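Local structure of ssDNA binding protein (Pyrococcus furiosus, 4PSM) at the interface of chains A and B and the interface of chains A and C. The protein binds single-stranded DNA, assembling through long coiled-coil helices into an oligomer whose intersubunit tunnels entrap the strand. Coordinates in Å, arbitrary orientation; residue numbers count along the deposited sequence, not the author numbering. Chains: chain A/B/C, ssDNA binding protein.

Contact 1: the interface of chains A and B. Residues chain A 8-9, 18, 21; chain B 101, 105.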
ATOM      1  N   GLY A   8       0.524 -37.463  -1.964  1.00 45.09           N
ATOM      2  CA  GLY A   8       1.879 -37.898  -1.683  1.00 27.41           C
ATOM      3  C   GLY A   8       1.882 -38.310  -0.229  1.00 34.92           C
ATOM      4  O   GLY A   8       0.813 -38.441   0.380  1.00 35.14           O
ATOM      5  N   PHE A   9       3.063 -38.516   0.342  1.00 45.26           N
ATOM      6  CA  PHE A   9       3.129 -38.932   1.742  1.00 29.90           C
ATOM      7  C   PHE A   9       2.640 -37.828   2.666  1.00 28.32           C
ATOM      8  O   PHE A   9       3.022 -36.668   2.531  1.00 39.43           O
ATOM      9  CB  PHE A   9       4.547 -39.347   2.138  1.00 34.41           C
ATOM     10  CG  PHE A   9       5.036 -40.575   1.441  1.00 41.49           C
ATOM     11  CD1 PHE A   9       4.558 -41.830   1.804  1.00 44.19           C
ATOM     12  CD2 PHE A   9       5.979 -40.484   0.437  1.00 34.06           C
ATOM     13  CE1 PHE A   9       5.013 -42.979   1.171  1.00 32.56           C
ATOM     14  CE2 PHE A   9       6.438 -41.631  -0.203  1.00 80.24           C
ATOM     15  CZ  PHE A   9       5.951 -42.883   0.164  1.00 41.91           C
ATOM     16  N   LYS A  18      -4.234 -31.507   3.751  1.00 24.86           N
ATOM     17  CA  LYS A  18      -3.422 -31.752   2.570  1.00 22.21           C
ATOM     18  C   LYS A  18      -4.299 -31.985   1.349  1.00 41.13           C
ATOM     19  O   LYS A  18      -4.004 -31.505   0.250  1.00 25.72           O
ATOM     20  CB  LYS A  18      -2.479 -32.936   2.787  1.00 27.29           C
ATOM     21  CG  LYS A  18      -1.523 -33.156   1.624  1.00 25.15           C
ATOM     22  CD  LYS A  18      -0.606 -31.949   1.436  1.00 40.30           C
ATOM     23  CE  LYS A  18       0.527 -32.242   0.461  1.00 50.70           C
ATOM     24  NZ  LYS A  18       1.407 -33.350   0.937  1.00 55.16           N
ATOM     25  N   ARG A  21      -5.618 -28.640   0.223  1.00 21.95           N
ATOM     26  CA  ARG A  21      -4.557 -27.857  -0.393  1.00 15.92           C
ATOM     27  C   ARG A  21      -4.298 -28.280  -1.826  1.00 26.09           C
ATOM     28  O   ARG A  21      -4.222 -27.441  -2.726  1.00 29.20           O
ATOM     29  CB  ARG A  21      -3.289 -27.914   0.445  1.00 23.69           C
ATOM     30  CG  ARG A  21      -3.424 -27.148   1.744  1.00 29.13           C
ATOM     31  CD  ARG A  21      -2.319 -27.483   2.708  1.00 36.96           C
ATOM     32  NE  ARG A  21      -1.009 -27.440   2.076  1.00 27.04           N
ATOM     33  CZ  ARG A  21       0.105 -27.813   2.690  1.00 59.74           C
ATOM     34  NH1 ARG A  21       0.034 -28.248   3.938  1.00 41.38           N
ATOM     35  NH2 ARG A  21       1.276 -27.749   2.065  1.00 36.04           N
TER
ATOM     36  N   GLU B 101       9.491 -35.312  -2.730  1.00 39.33           N
ATOM     37  CA  GLU B 101       8.200 -34.640  -2.788  1.00 42.15           C
ATOM     38  C   GLU B 101       8.256 -33.292  -2.073  1.00 50.84           C
ATOM     39  O   GLU B 101       7.760 -32.296  -2.589  1.00 44.33           O
ATOM     40  CB  GLU B 101       7.099 -35.517  -2.194  1.00 26.90           C
ATOM     41  CG  GLU B 101       6.891 -36.824  -2.952  1.00 66.54           C
ATOM     42  CD  GLU B 101       5.804 -37.704  -2.350  1.00 74.52           C
ATOM     43  OE1 GLU B 101       5.471 -37.531  -1.156  1.00 58.29           O
ATOM     44  OE2 GLU B 101       5.279 -38.570  -3.082  1.00 53.88           O
HETATM   45  N   MSE B 105       7.552 -29.598  -3.650  1.00 26.15           N
HETATM   46  CA  MSE B 105       6.565 -28.670  -3.110  0.75 33.83           C
HETATM   47  C   MSE B 105       7.208 -27.308  -2.862  1.00 43.46           C
HETATM   48  O   MSE B 105       6.566 -26.268  -2.990  1.00 61.71           O
HETATM   49  CB  MSE B 105       6.022 -29.214  -1.793  0.75 43.28           C
HETATM   50  CG  MSE B 105       4.521 -29.137  -1.628  0.75 82.58           C
HETATM   51 SE   MSE B 105       3.965 -30.321  -0.182  0.75142.62          SE
HETATM   52  CE  MSE B 105       4.634 -32.010  -0.911  0.75 19.25           C
TER

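Contact 2: the interface of chains A and C. Residues chain A 126, 129-130, 133; chain C 116, 119, 123.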
ATOM      1  N   ILE A 126      -6.161   0.605   4.563  1.00 37.33           N
ATOM      2  CA  ILE A 126      -5.484   1.853   4.249  1.00 39.69           C
ATOM      3  C   ILE A 126      -5.693   2.269   2.799  1.00 54.70           C
ATOM      4  O   ILE A 126      -5.900   3.443   2.501  1.00 45.18           O
ATOM      5  CB  ILE A 126      -3.985   1.742   4.529  1.00 30.65           C
ATOM      6  CG1 ILE A 126      -3.699   2.077   5.989  1.00 55.67           C
ATOM      7  CG2 ILE A 126      -3.192   2.666   3.623  1.00 45.16           C
ATOM      8  CD1 ILE A 126      -2.244   1.919   6.352  1.00 98.29           C
ATOM      9  N   GLU A 129      -9.131   3.650   2.375  1.00 33.34           N
ATOM     10  CA  GLU A 129      -9.195   4.972   2.977  1.00 46.69           C
ATOM     11  C   GLU A 129      -8.589   6.006   2.042  1.00 58.85           C
ATOM     12  O   GLU A 129      -9.161   7.073   1.819  1.00 42.88           O
ATOM     13  CB  GLU A 129      -8.462   4.993   4.318  1.00 33.83           C
ATOM     14  CG  GLU A 129      -9.325   4.574   5.498  1.00 47.03           C
ATOM     15  CD  GLU A 129      -8.538   4.489   6.791  1.00123.02           C
ATOM     16  OE1 GLU A 129      -7.653   3.612   6.896  1.00145.95           O
ATOM     17  OE2 GLU A 129      -8.800   5.303   7.702  1.00136.27           O
ATOM     18  N   ILE A 130      -7.428   5.678   1.495  1.00 43.36           N
ATOM     19  CA  ILE A 130      -6.749   6.571   0.575  1.00 25.20           C
ATOM     20  C   ILE A 130      -7.618   6.871  -0.642  1.00 42.46           C
ATOM     21  O   ILE A 130      -7.744   8.028  -1.048  1.00 46.50           O
ATOM     22  CB  ILE A 130      -5.375   6.021   0.170  1.00 36.44           C
ATOM     23  CG1 ILE A 130      -4.388   6.224   1.320  1.00 32.12           C
ATOM     24  CG2 ILE A 130      -4.856   6.710  -1.078  1.00 29.35           C
ATOM     25  CD1 ILE A 130      -3.086   5.474   1.150  1.00 39.89           C
ATOM     26  N   LEU A 133     -10.459   9.226   0.454  1.00 35.09           N
ATOM     27  CA  LEU A 133      -9.955  10.566   0.674  1.00 49.59           C
ATOM     28  C   LEU A 133      -9.656  11.264  -0.643  1.00 64.98           C
ATOM     29  O   LEU A 133     -10.048  12.416  -0.859  1.00 52.48           O
ATOM     30  CB  LEU A 133      -8.699  10.513   1.532  1.00 19.85           C
ATOM     31  CG  LEU A 133      -8.065  11.840   1.933  1.00 41.40           C
ATOM     32  CD1 LEU A 133      -9.134  12.865   2.281  1.00 54.50           C
ATOM     33  CD2 LEU A 133      -7.104  11.645   3.102  1.00 48.95           C
TER
ATOM     34  N   LEU C 116      -4.290  12.989   4.813  1.00 41.79           N
ATOM     35  CA  LEU C 116      -3.582  12.286   3.757  1.00 43.90           C
ATOM     36  C   LEU C 116      -2.178  11.846   4.203  1.00 50.53           C
ATOM     37  O   LEU C 116      -1.759  10.715   3.961  1.00 36.39           O
ATOM     38  CB  LEU C 116      -3.495  13.184   2.519  1.00 37.66           C
ATOM     39  CG  LEU C 116      -2.996  12.516   1.244  1.00 59.50           C
ATOM     40  CD1 LEU C 116      -3.744  11.218   0.921  1.00 43.63           C
ATOM     41  CD2 LEU C 116      -2.950  13.472   0.065  1.00 30.21           C
ATOM     42  N   LEU C 119      -2.274   8.899   6.507  1.00 29.28           N
ATOM     43  CA  LEU C 119      -2.540   7.713   5.717  1.00 35.77           C
ATOM     44  C   LEU C 119      -1.280   7.216   5.015  1.00 38.00           C
ATOM     45  O   LEU C 119      -0.989   6.017   5.020  1.00 57.56           O
ATOM     46  CB  LEU C 119      -3.636   8.020   4.703  1.00 34.37           C
ATOM     47  CG  LEU C 119      -5.066   7.586   5.039  1.00 38.34           C
ATOM     48  CD1 LEU C 119      -5.298   7.105   6.465  1.00 31.17           C
ATOM     49  CD2 LEU C 119      -6.176   8.490   4.501  1.00 35.13           C
ATOM     50  N   LEU C 123       0.761   3.826   5.495  1.00 38.30           N
ATOM     51  CA  LEU C 123       1.064   3.057   4.302  1.00 30.65           C
ATOM     52  C   LEU C 123       2.549   2.728   4.212  1.00 49.90           C
ATOM     53  O   LEU C 123       2.921   1.597   3.894  1.00 30.87           O
ATOM     54  CB  LEU C 123       0.613   3.811   3.047  1.00 43.95           C
ATOM     55  CG  LEU C 123       1.112   3.260   1.709  1.00 36.42           C
ATOM     56  CD1 LEU C 123       0.700   1.806   1.540  1.00 35.89           C
ATOM     57  CD2 LEU C 123       0.605   4.098   0.548  1.00 47.00           C
TER

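Contact 3: the interface of chains A and C. Residues chain A 108-109, 112; chain C 133, 137, 141.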
HETATM    1  N   MSE A 108       4.379 -23.892  11.908  1.00 61.55           N
HETATM    2  CA  MSE A 108       5.166 -22.677  12.082  1.00 57.34           C
HETATM    3  C   MSE A 108       4.975 -21.723  10.909  1.00 63.75           C
HETATM    4  O   MSE A 108       4.872 -20.511  11.086  1.00 51.14           O
HETATM    5  CB  MSE A 108       6.651 -23.010  12.245  1.00 49.24           C
HETATM    6  CG  MSE A 108       7.001 -23.713  13.550  1.00 86.38           C
HETATM    7 SE   MSE A 108       8.931 -23.868  13.803  1.00213.81          SE
HETATM    8  CE  MSE A 108       9.391 -24.737  12.121  1.00 57.43           C
ATOM      9  N   PHE A 109       4.931 -22.275   9.704  1.00 41.58           N
ATOM     10  CA  PHE A 109       4.782 -21.452   8.516  1.00 38.91           C
ATOM     11  C   PHE A 109       3.448 -20.722   8.517  1.00 49.02           C
ATOM     12  O   PHE A 109       3.318 -19.628   7.964  1.00 46.51           O
ATOM     13  CB  PHE A 109       4.915 -22.294   7.251  1.00 38.64           C
ATOM     14  CG  PHE A 109       4.574 -21.550   6.002  1.00 45.55           C
ATOM     15  CD1 PHE A 109       5.451 -20.609   5.478  1.00 63.13           C
ATOM     16  CD2 PHE A 109       3.370 -21.773   5.356  1.00 27.69           C
ATOM     17  CE1 PHE A 109       5.134 -19.906   4.327  1.00 61.16           C
ATOM     18  CE2 PHE A 109       3.053 -21.080   4.200  1.00 55.07           C
ATOM     19  CZ  PHE A 109       3.931 -20.136   3.688  1.00 30.61           C
ATOM     20  N   THR A 112       3.513 -17.399  10.115  1.00 33.38           N
ATOM     21  CA  THR A 112       4.009 -16.440   9.136  1.00 43.39           C
ATOM     22  C   THR A 112       2.915 -15.957   8.191  1.00 32.41           C
ATOM     23  O   THR A 112       2.805 -14.763   7.904  1.00 55.02           O
ATOM     24  CB  THR A 112       5.161 -17.037   8.313  1.00 39.05           C
ATOM     25  OG1 THR A 112       6.296 -17.238   9.165  1.00 54.80           O
ATOM     26  CG2 THR A 112       5.547 -16.115   7.184  1.00 48.90           C
TER
ATOM     27  N   LEU C 133       8.775  -8.921   6.040  1.00 41.21           N
ATOM     28  CA  LEU C 133       8.185 -10.237   6.174  1.00 41.07           C
ATOM     29  C   LEU C 133       8.471 -11.098   4.950  1.00 58.56           C
ATOM     30  O   LEU C 133       8.893 -12.249   5.069  1.00 52.40           O
ATOM     31  CB  LEU C 133       6.684 -10.107   6.395  1.00 30.23           C
ATOM     32  CG  LEU C 133       5.897 -11.401   6.601  1.00 50.88           C
ATOM     33  CD1 LEU C 133       6.668 -12.364   7.491  1.00 59.15           C
ATOM     34  CD2 LEU C 133       4.517 -11.093   7.191  1.00 44.13           C
HETATM   35  N   MSE C 137      10.512 -14.636   4.729  1.00 29.13           N
HETATM   36  CA  MSE C 137      10.017 -15.877   4.154  1.00 46.78           C
HETATM   37  C   MSE C 137      10.991 -16.439   3.135  1.00 31.94           C
HETATM   38  O   MSE C 137      11.134 -17.649   3.021  1.00 60.65           O
HETATM   39  CB  MSE C 137       8.668 -15.665   3.480  1.00 37.87           C
HETATM   40  CG  MSE C 137       7.516 -15.479   4.437  1.00114.89           C
HETATM   41 SE   MSE C 137       5.931 -14.845   3.508  1.00 96.18          SE
HETATM   42  CE  MSE C 137       5.932 -16.109   2.016  1.00 18.20           C
ATOM     43  N   TYR C 141      12.015 -20.129   4.164  1.00 35.20           N
ATOM     44  CA  TYR C 141      11.173 -21.115   3.495  1.00 41.49           C
ATOM     45  C   TYR C 141      11.547 -21.335   2.037  1.00 32.76           C
ATOM     46  O   TYR C 141      10.819 -22.000   1.302  1.00 53.19           O
ATOM     47  CB  TYR C 141       9.690 -20.710   3.580  1.00 43.84           C
ATOM     48  CG  TYR C 141       9.171 -20.512   4.987  1.00 35.85           C
ATOM     49  CD1 TYR C 141       9.055 -21.579   5.866  1.00 46.87           C
ATOM     50  CD2 TYR C 141       8.788 -19.261   5.431  1.00 45.43           C
ATOM     51  CE1 TYR C 141       8.580 -21.397   7.154  1.00 60.79           C
ATOM     52  CE2 TYR C 141       8.315 -19.069   6.711  1.00 49.52           C
ATOM     53  CZ  TYR C 141       8.211 -20.135   7.567  1.00 51.35           C
ATOM     54  OH  TYR C 141       7.735 -19.920   8.837  1.00 51.49           O
TER

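Contact 1: the interface of chains A and B
The backbone N-H of A:Phe9 points at a side-chain carboxylate of the neighbouring chain, its N lying 3.0 Å from OE1 of B:Glu101 in a hydrogen bond that is nearly straight (163° at the hydrogen). OE1 receives it on its syn lone pair, on the side of the other carboxylate oxygen. Glutamate suits the place because its length carries the acceptor away from its own helix: the chain runs extended beyond CG (chi2 179°) to a backbone amide just past the end of strand 4-8. The second oxygen, OE2, rests 3.7 Å from CA of A:Gly8, whose lack of a side chain probably helps the carboxylate approach the main chain. The A:Phe9 side chain crosses that of B:Glu101 at about a right angle, its ring turned 41° from the carboxylate plane, and A:Phe9 CD2 lies 3.9 Å from B:Glu101 CD. Farther along, A:Lys18 and the selenomethionine B:Met105 reach toward each other tip to tip, CE of the lysine 4.0 Å from SE. The lysine amino group is 6.2 Å (NZ to OE1) from B:Glu101, too far for a salt bridge, though its charge may still favour the carboxylate. B:Met105 is poorly ordered, so its apolar contact is placed with less certainty, and A:Arg21 flanks it. The patch joins the globular part of chain A, through the end of strand 4-8 and helix 15-26, to the long helix 93-141 of chain B.

Contact 2: the interface of chains A and C
C:Leu119 packs among A:Glu129, A:Ile130 and A:Leu133 on the facing helix, and apolar contact dominates this stretch of coiled coil. Its two methyls divide the work: CD2 meets CD2 of A:Leu133 at 3.6 Å, while CD1 turns toward the carboxylate end of A:Glu129. Nearer the backbone, the leucine and A:Ile130 slide past each other in opposite directions, CB of the leucine 3.9 Å from CG1 of the isoleucine. With C:Leu119 cut back to an alanine, the methyl that meets A:Leu133 and the branch point packed on A:Ile130 would be lost, and a gap would probably open beside them. A second kind of contact sets methyl groups against main chain. CD2 of A:Leu133 approaches the backbone of C:Leu116, 3.6 Å from its CA, and CD1 of A:Ile126 lies 3.7 Å from the backbone N of C:Leu123. In A:Ile126 (chi1 -87°, measured to CG1) the CG2 methyl lies roughly opposite the backbone N and packs against CB of C:Leu123 at 4.0 Å. Branched aliphatic residues probably fit here because they fill the space between helices with few flexible torsions. In a third kind of contact, the poorly ordered A:Glu129 touches C:Leu119 loosely with both its CB and its carboxylate end, OE2 lying 4.1 Å from CD1. All seven residues belong to helix 93-141 of their own chains, which run in opposite directions here, A:Ile126 facing C:Leu123 and A:Leu133 facing C:Leu116.

Contact 3: the interface of chains A and C
C:Tyr141 lays its ring against A:Phe109 and A:Thr112 where antiparallel coiled-coil helices of this ThermoDBP-related protein meet. From CB, the side chain leaves with CG anti to the carbonyl carbon (chi1 -57°), which directs the ring toward chain A. CG already touches the phenylalanine, 3.8 Å from its CD1. Farther out, CD2 lies in the plane of the A:Phe109 ring, at its edge, and CE2 comes within 3.5 Å of CD1. That CD1 atom sits over the centre of the tyrosine ring, 3.3 Å above its plane. The two rings therefore meet edge to face, with planes 84° apart, an arrangement that sets ring hydrogens of the phenylalanine against the tyrosine's pi face. On the other side of the ring's outline, CE1 is 3.8 Å from CB of the phenylalanine. CZ carries the phenol oxygen on past the ring to A:Thr112, where OH and the threonine hydroxyl OG1 share a hydrogen bond of 3.1 Å. Either hydroxyl could donate. OH also rests 3.3 Å from CA of A:Phe109. Tyrosine thus joins an aromatic surface to a polar end, and threonine answers it with two unlike branches. Its chi1 of -67° places OG1 beside its own backbone N, where it meets the phenol, and puts CG2 on a different branch to meet the apolar neighbours. This methyl packs 3.4 Å from CG of the selenomethionine C:Met137 and 3.9 Å from CD1 of C:Leu133.

All three contacts draw on helix 93-141: chain B supplies it in contact 1, and both partners supply it in contacts 2 and 3. By the centres of their C-alpha atoms, contacts 1 and 3 are about 18 Å apart, contacts 2 and 3 about 28 Å, and contacts 1 and 2 about 41 Å. Position 133 serves in contact 2 from chain A and in contact 3 from chain C. Contact 1 ties a globular part to a partner's helix, whereas the other two join oppositely directed helices, so together they probably help build the four-chain assembly whose intersubunit tunnels hold DNA.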